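Local coordinates for protein histidinol dehydrogenase (Elizabethkingia anophelis NUHP1, PDB 6AN0) that probably catalyses the zinc-dependent, two-step oxidation of L-histidinol to L-histidine with two NAD+, the last step of histidine biosynthesis, at residues A[61-65]-A[164-169]; A[321-325]-A[345-349]. All blocks are in the same frame, centred on the assembly; numbering follows the deposited sequence.

Contact 1 of 2, residues A[61-65]-A[164-169]; sequences DKAYL and PPDESG
Asp-61 lays its carboxylate against two consecutive prolines: OD2 lies 3.7 Å from CD of Pro-165, and OD1 lies 3.8 Å from CB of Pro-164. The acid crosses the Pro-165 ring at about a right angle. Its CG is turned anti to the carbonyl carbon (chi1 -59°), which swings the carboxylate toward the prolines. A water donates to Asp-61 O at 2.7 Å and to Pro-165 O, bridging two loops that share no direct hydrogen bond.

Lys-62, with positive phi, is the first residue to leave helical geometry after helix 50-61. Its side chain runs beside that of Glu-167, the two pointing the same way, with Lys-62 CB 3.7 Å from Glu-167 CD. The lysine's CB and CG lie against the glutamate's CG and carboxylate, and no salt bridge forms between them; the lysine chain bends at chi2 (-56°), and NZ bonds to the carbonyl of Lys-59, back on the helix. The methyl of Ala-63 meets the turn, with CB 3.5 Å from Asp-166 O and 4.2 Å from Pro-165 CG. The branches of Leu-65 divide between CD1, loosely facing the Pro-165 ring, and CD2 against Gly-169 CA (4.1 Å).

The second loop is stiffened from within. Gly-169 N bonds to Asp-166 O, and Asp-166 OD1 accepts Ser-168 N from above the carboxylate plane, as well as Asn-170 N. The result is an Asx turn combined with a type I beta turn. Pro-164 and Asp-61 also adjoin Tyr-132 and Gln-194, respectively, two residues predicted to bind NAD+, so the Asp-61/Pro-164 end of this packing, between the loop after helix 50-61 and the beta turn after strand 158-163, borders the probable NAD+ site.

Contact 2 of 2, residues A[321-325]-A[345-349]; sequences IAFSN and KITSA
A side-chain amide of helix 317-327 clasps the backbone of the loop leading into strand 351-354, at the edge of the six-stranded parallel sheet. Asn-325 uses both ends of its amide. Its ND2 donates to Lys-345 O at 2.9 Å, close to the amide plane and in the plane of the lysine carbonyl. Its OD1 accepts Thr-347 N at 2.9 Å along a nearly straight N-H line (175°), although the donor stands above the carbonyl plane. With CG beside the backbone N (chi1 -73°), the amide reaches across to the loop, and the paired bonds on its two ends fix the orientation of the group.

OD1 takes a second partner, a water that donates to it, accepts from Ser-324 OG and donates to Ser-348 O. Helix 317-327 is the crossover helix of a beta-alpha-beta unit between parallel strands 310-313 and 331-335, and packs on the sheet through Ile-321 on Ile-246 and Ser-324 on Leu-244. Toward the loop, Ile-321 CG2 rests 3.6 Å from Lys-345 O, while its CD1 approaches Ile-346 CG1 at 4.3 Å. Another water donates to Asn-325 O over a long 3.2 Å and lies close to Thr-347 OG1 and Ser-348 OG. The loop also meets the second subunit, whose Arg-124 bonds to Ile-346 O and whose Lys-392 bonds to both Thr-347 O and Ser-348 OG.

From the N terminus, the chain reaches contact 1 as helix 50-61 ends. It returns at 164-169, after strand 158-163 of the mixed sheet, closing a loop of 98 intervening residues rich in helix and strand. Contact 2 opens later, on helix 317-327, and closes after only 19 residues, a span that includes strand 331-335 of the parallel sheet. The two are therefore in series, neither nested nor crossed. The centres of contact 1 and contact 2 are about 45 Å apart, on opposite sides of the chain's centre. Contact 1 joins two loops, after helix 50-61 and strand 158-163; contact 2 joins helix 317-327 to the loop before edge strand 351-354, beside the second subunit.

Contact 1 of 2, residues A[61-65]-A[164-169]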
loop_
_atom_site.group_PDB
_atom_site.type_symbol
_atom_site.label_atom_id
_atom_site.label_comp_id
_atom_site.label_asym_id
_atom_site.label_seq_id
_atom_site.Cartn_x
_atom_site.Cartn_y
_atom_site.Cartn_z
ATOM N N ASP A 61 -15.176 10.681 26.026
ATOM C CA ASP A 61 -14.504 9.872 27.035
ATOM C C ASP A 61 -14.906 10.239 28.456
ATOM O O ASP A 61 -14.525 9.529 29.391
ATOM C CB ASP A 61 -12.985 9.991 26.880
ATOM C CG ASP A 61 -12.506 9.535 25.511
ATOM O OD1 ASP A 61 -13.045 8.534 24.986
ATOM O OD2 ASP A 61 -11.607 10.184 24.949
ATOM N N LYS A 62 -15.668 11.320 28.634
ATOM C CA LYS A 62 -16.092 11.801 29.947
ATOM C C LYS A 62 -14.902 12.089 30.853
ATOM O O LYS A 62 -14.972 11.884 32.068
ATOM C CB LYS A 62 -17.050 10.824 30.638
ATOM C CG LYS A 62 -18.178 10.324 29.777
ATOM C CD LYS A 62 -19.001 11.459 29.211
ATOM C CE LYS A 62 -20.242 10.918 28.525
ATOM N NZ LYS A 62 -20.988 11.978 27.796
ATOM N N ALA A 63 -13.809 12.573 30.276
ATOM C CA ALA A 63 -12.635 12.976 31.033
ATOM C C ALA A 63 -12.261 14.391 30.625
ATOM O O ALA A 63 -12.112 14.674 29.436
ATOM C CB ALA A 63 -11.455 12.023 30.791
ATOM N N TYR A 64 -12.128 15.279 31.609
ATOM C CA TYR A 64 -11.716 16.658 31.371
ATOM C C TYR A 64 -10.221 16.714 31.660
ATOM O O TYR A 64 -9.805 16.745 32.816
ATOM C CB TYR A 64 -12.517 17.618 32.253
ATOM C CG TYR A 64 -12.467 19.079 31.845
ATOM C CD1 TYR A 64 -11.474 19.561 31.000
ATOM C CD2 TYR A 64 -13.425 19.983 32.318
ATOM C CE1 TYR A 64 -11.432 20.898 30.634
ATOM C CE2 TYR A 64 -13.387 21.318 31.957
ATOM C CZ TYR A 64 -12.390 21.771 31.120
ATOM O OH TYR A 64 -12.354 23.097 30.760
ATOM N N LEU A 65 -9.411 16.704 30.607
ATOM C CA LEU A 65 -7.966 16.673 30.772
ATOM C C LEU A 65 -7.385 18.076 30.849
ATOM O O LEU A 65 -7.918 19.026 30.270
ATOM C CB LEU A 65 -7.308 15.931 29.615
ATOM C CG LEU A 65 -7.629 14.457 29.424
ATOM C CD1 LEU A 65 -6.892 13.966 28.194
ATOM C CD2 LEU A 65 -7.224 13.691 30.665
ATOM N N PRO A 164 -7.388 6.344 24.082
ATOM C CA PRO A 164 -8.288 7.222 24.856
ATOM C C PRO A 164 -8.225 6.938 26.346
ATOM O O PRO A 164 -8.043 5.787 26.768
ATOM C CB PRO A 164 -9.675 6.901 24.287
ATOM C CG PRO A 164 -9.539 5.539 23.687
ATOM C CD PRO A 164 -8.130 5.445 23.175
ATOM N N PRO A 165 -8.379 7.968 27.174
ATOM C CA PRO A 165 -8.404 7.770 28.626
ATOM C C PRO A 165 -9.728 7.195 29.103
ATOM O O PRO A 165 -10.763 7.293 28.439
ATOM C CB PRO A 165 -8.216 9.189 29.174
ATOM C CG PRO A 165 -8.879 10.054 28.123
ATOM C CD PRO A 165 -8.515 9.388 26.807
ATOM N N ASP A 166 -9.687 6.609 30.296
ATOM C CA ASP A 166 -10.934 6.287 30.966
ATOM C C ASP A 166 -11.483 7.557 31.627
ATOM O O ASP A 166 -10.921 8.648 31.487
ATOM C CB ASP A 166 -10.736 5.119 31.935
ATOM C CG ASP A 166 -9.850 5.453 33.134
ATOM O OD1 ASP A 166 -9.561 6.635 33.418
ATOM O OD2 ASP A 166 -9.445 4.492 33.821
ATOM N N GLU A 167 -12.597 7.431 32.348
ATOM C CA GLU A 167 -13.248 8.621 32.889
ATOM C C GLU A 167 -12.406 9.316 33.951
ATOM O O GLU A 167 -12.672 10.479 34.271
ATOM C CB GLU A 167 -14.627 8.267 33.451
ATOM C CG GLU A 167 -15.535 7.623 32.409
ATOM C CD GLU A 167 -17.016 7.789 32.705
ATOM O OE1 GLU A 167 -17.361 8.477 33.686
ATOM O OE2 GLU A 167 -17.835 7.237 31.938
ATOM N N SER A 168 -11.395 8.647 34.490
ATOM C CA SER A 168 -10.504 9.265 35.458
ATOM C C SER A 168 -9.254 9.845 34.814
ATOM O O SER A 168 -8.372 10.333 35.532
ATOM C CB SER A 168 -10.115 8.246 36.530
ATOM O OG SER A 168 -11.272 7.703 37.138
ATOM N N GLY A 169 -9.162 9.807 33.485
ATOM C CA GLY A 169 -8.007 10.304 32.769
ATOM C C GLY A 169 -6.851 9.335 32.615
ATOM O O GLY A 169 -5.787 9.741 32.131
HETATM O O HOH W 1 -13.697 7.022 28.831
#

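Contact 2 of 2, residues A[321-325]-A[345-349]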
loop_
_atom_site.group_PDB
_atom_site.type_symbol
_atom_site.label_atom_id
_atom_site.label_comp_id
_atom_site.label_asym_id
_atom_site.label_seq_id
_atom_site.Cartn_x
_atom_site.Cartn_y
_atom_site.Cartn_z
ATOM N N ILE A 321 -9.510 -26.001 0.067
ATOM C CA ILE A 321 -8.586 -24.923 -0.289
ATOM C C ILE A 321 -9.228 -23.986 -1.306
ATOM O O ILE A 321 -9.082 -22.759 -1.223
ATOM C CB ILE A 321 -7.266 -25.508 -0.832
ATOM C CG1 ILE A 321 -6.552 -26.362 0.230
ATOM C CG2 ILE A 321 -6.350 -24.397 -1.354
ATOM C CD1 ILE A 321 -5.813 -25.561 1.260
ATOM N N ALA A 322 -9.931 -24.551 -2.297
ATOM C CA ALA A 322 -10.581 -23.720 -3.307
ATOM C C ALA A 322 -11.656 -22.843 -2.679
ATOM O O ALA A 322 -11.764 -21.658 -3.007
ATOM C CB ALA A 322 -11.168 -24.592 -4.425
ATOM N N PHE A 323 -12.447 -23.397 -1.755
ATOM C CA PHE A 323 -13.385 -22.563 -1.002
ATOM C C PHE A 323 -12.643 -21.478 -0.230
ATOM O O PHE A 323 -13.040 -20.304 -0.243
ATOM C CB PHE A 323 -14.220 -23.427 -0.056
ATOM C CG PHE A 323 -15.320 -22.675 0.651
ATOM C CD1 PHE A 323 -16.642 -22.822 0.253
ATOM C CD2 PHE A 323 -15.036 -21.828 1.720
ATOM C CE1 PHE A 323 -17.658 -22.134 0.901
ATOM C CE2 PHE A 323 -16.039 -21.136 2.367
ATOM C CZ PHE A 323 -17.363 -21.291 1.957
ATOM N N SER A 324 -11.553 -21.852 0.456
ATOM C CA SER A 324 -10.816 -20.871 1.249
ATOM C C SER A 324 -10.271 -19.748 0.375
ATOM O O SER A 324 -10.273 -18.576 0.776
ATOM C CB SER A 324 -9.672 -21.559 2.007
ATOM O OG SER A 324 -8.983 -20.633 2.839
ATOM N N ASN A 325 -9.800 -20.087 -0.829
ATOM C CA ASN A 325 -9.240 -19.076 -1.720
ATOM C C ASN A 325 -10.312 -18.103 -2.204
ATOM O O ASN A 325 -10.028 -16.915 -2.411
ATOM C CB ASN A 325 -8.535 -19.749 -2.906
ATOM C CG ASN A 325 -7.200 -20.404 -2.519
ATOM O OD1 ASN A 325 -6.552 -20.011 -1.544
ATOM N ND2 ASN A 325 -6.772 -21.388 -3.313
ATOM N N LYS A 345 -0.863 -24.120 -2.900
ATOM C CA LYS A 345 -2.195 -23.927 -3.463
ATOM C C LYS A 345 -2.981 -22.805 -2.790
ATOM O O LYS A 345 -4.050 -22.439 -3.293
ATOM C CB LYS A 345 -3.013 -25.219 -3.357
ATOM C CG LYS A 345 -2.340 -26.456 -3.928
ATOM C CD LYS A 345 -2.062 -26.293 -5.407
ATOM C CE LYS A 345 -2.215 -27.624 -6.143
ATOM N NZ LYS A 345 -1.544 -28.756 -5.442
ATOM N N ILE A 346 -2.504 -22.274 -1.670
ATOM C CA ILE A 346 -3.164 -21.145 -1.014
ATOM C C ILE A 346 -2.848 -19.873 -1.787
ATOM O O ILE A 346 -1.676 -19.553 -2.015
ATOM C CB ILE A 346 -2.699 -21.017 0.441
ATOM C CG1 ILE A 346 -3.028 -22.280 1.232
ATOM C CG2 ILE A 346 -3.303 -19.764 1.096
ATOM C CD1 ILE A 346 -2.314 -22.324 2.564
ATOM N N THR A 347 -3.886 -19.123 -2.177
ATOM C CA THR A 347 -3.647 -17.923 -2.967
ATOM C C THR A 347 -4.056 -16.633 -2.284
ATOM O O THR A 347 -3.492 -15.587 -2.625
ATOM C CB THR A 347 -4.349 -17.989 -4.336
ATOM O OG1 THR A 347 -5.751 -18.212 -4.162
ATOM C CG2 THR A 347 -3.743 -19.098 -5.205
ATOM N N SER A 348 -5.001 -16.668 -1.344
ATOM C CA SER A 348 -5.345 -15.500 -0.541
ATOM C C SER A 348 -5.590 -15.941 0.890
ATOM O O SER A 348 -6.484 -16.759 1.141
ATOM C CB SER A 348 -6.586 -14.774 -1.075
ATOM O OG SER A 348 -6.351 -14.204 -2.343
ATOM N N ALA A 349 -4.824 -15.369 1.821
ATOM C CA ALA A 349 -4.996 -15.536 3.258
ATOM C C ALA A 349 -4.075 -14.545 3.950
ATOM O O ALA A 349 -2.950 -14.335 3.501
ATOM C CB ALA A 349 -4.670 -16.968 3.708
HETATM O O HOH W 2 -7.032 -19.516 1.215
HETATM O O HOH W 3 -7.295 -16.257 -3.893
#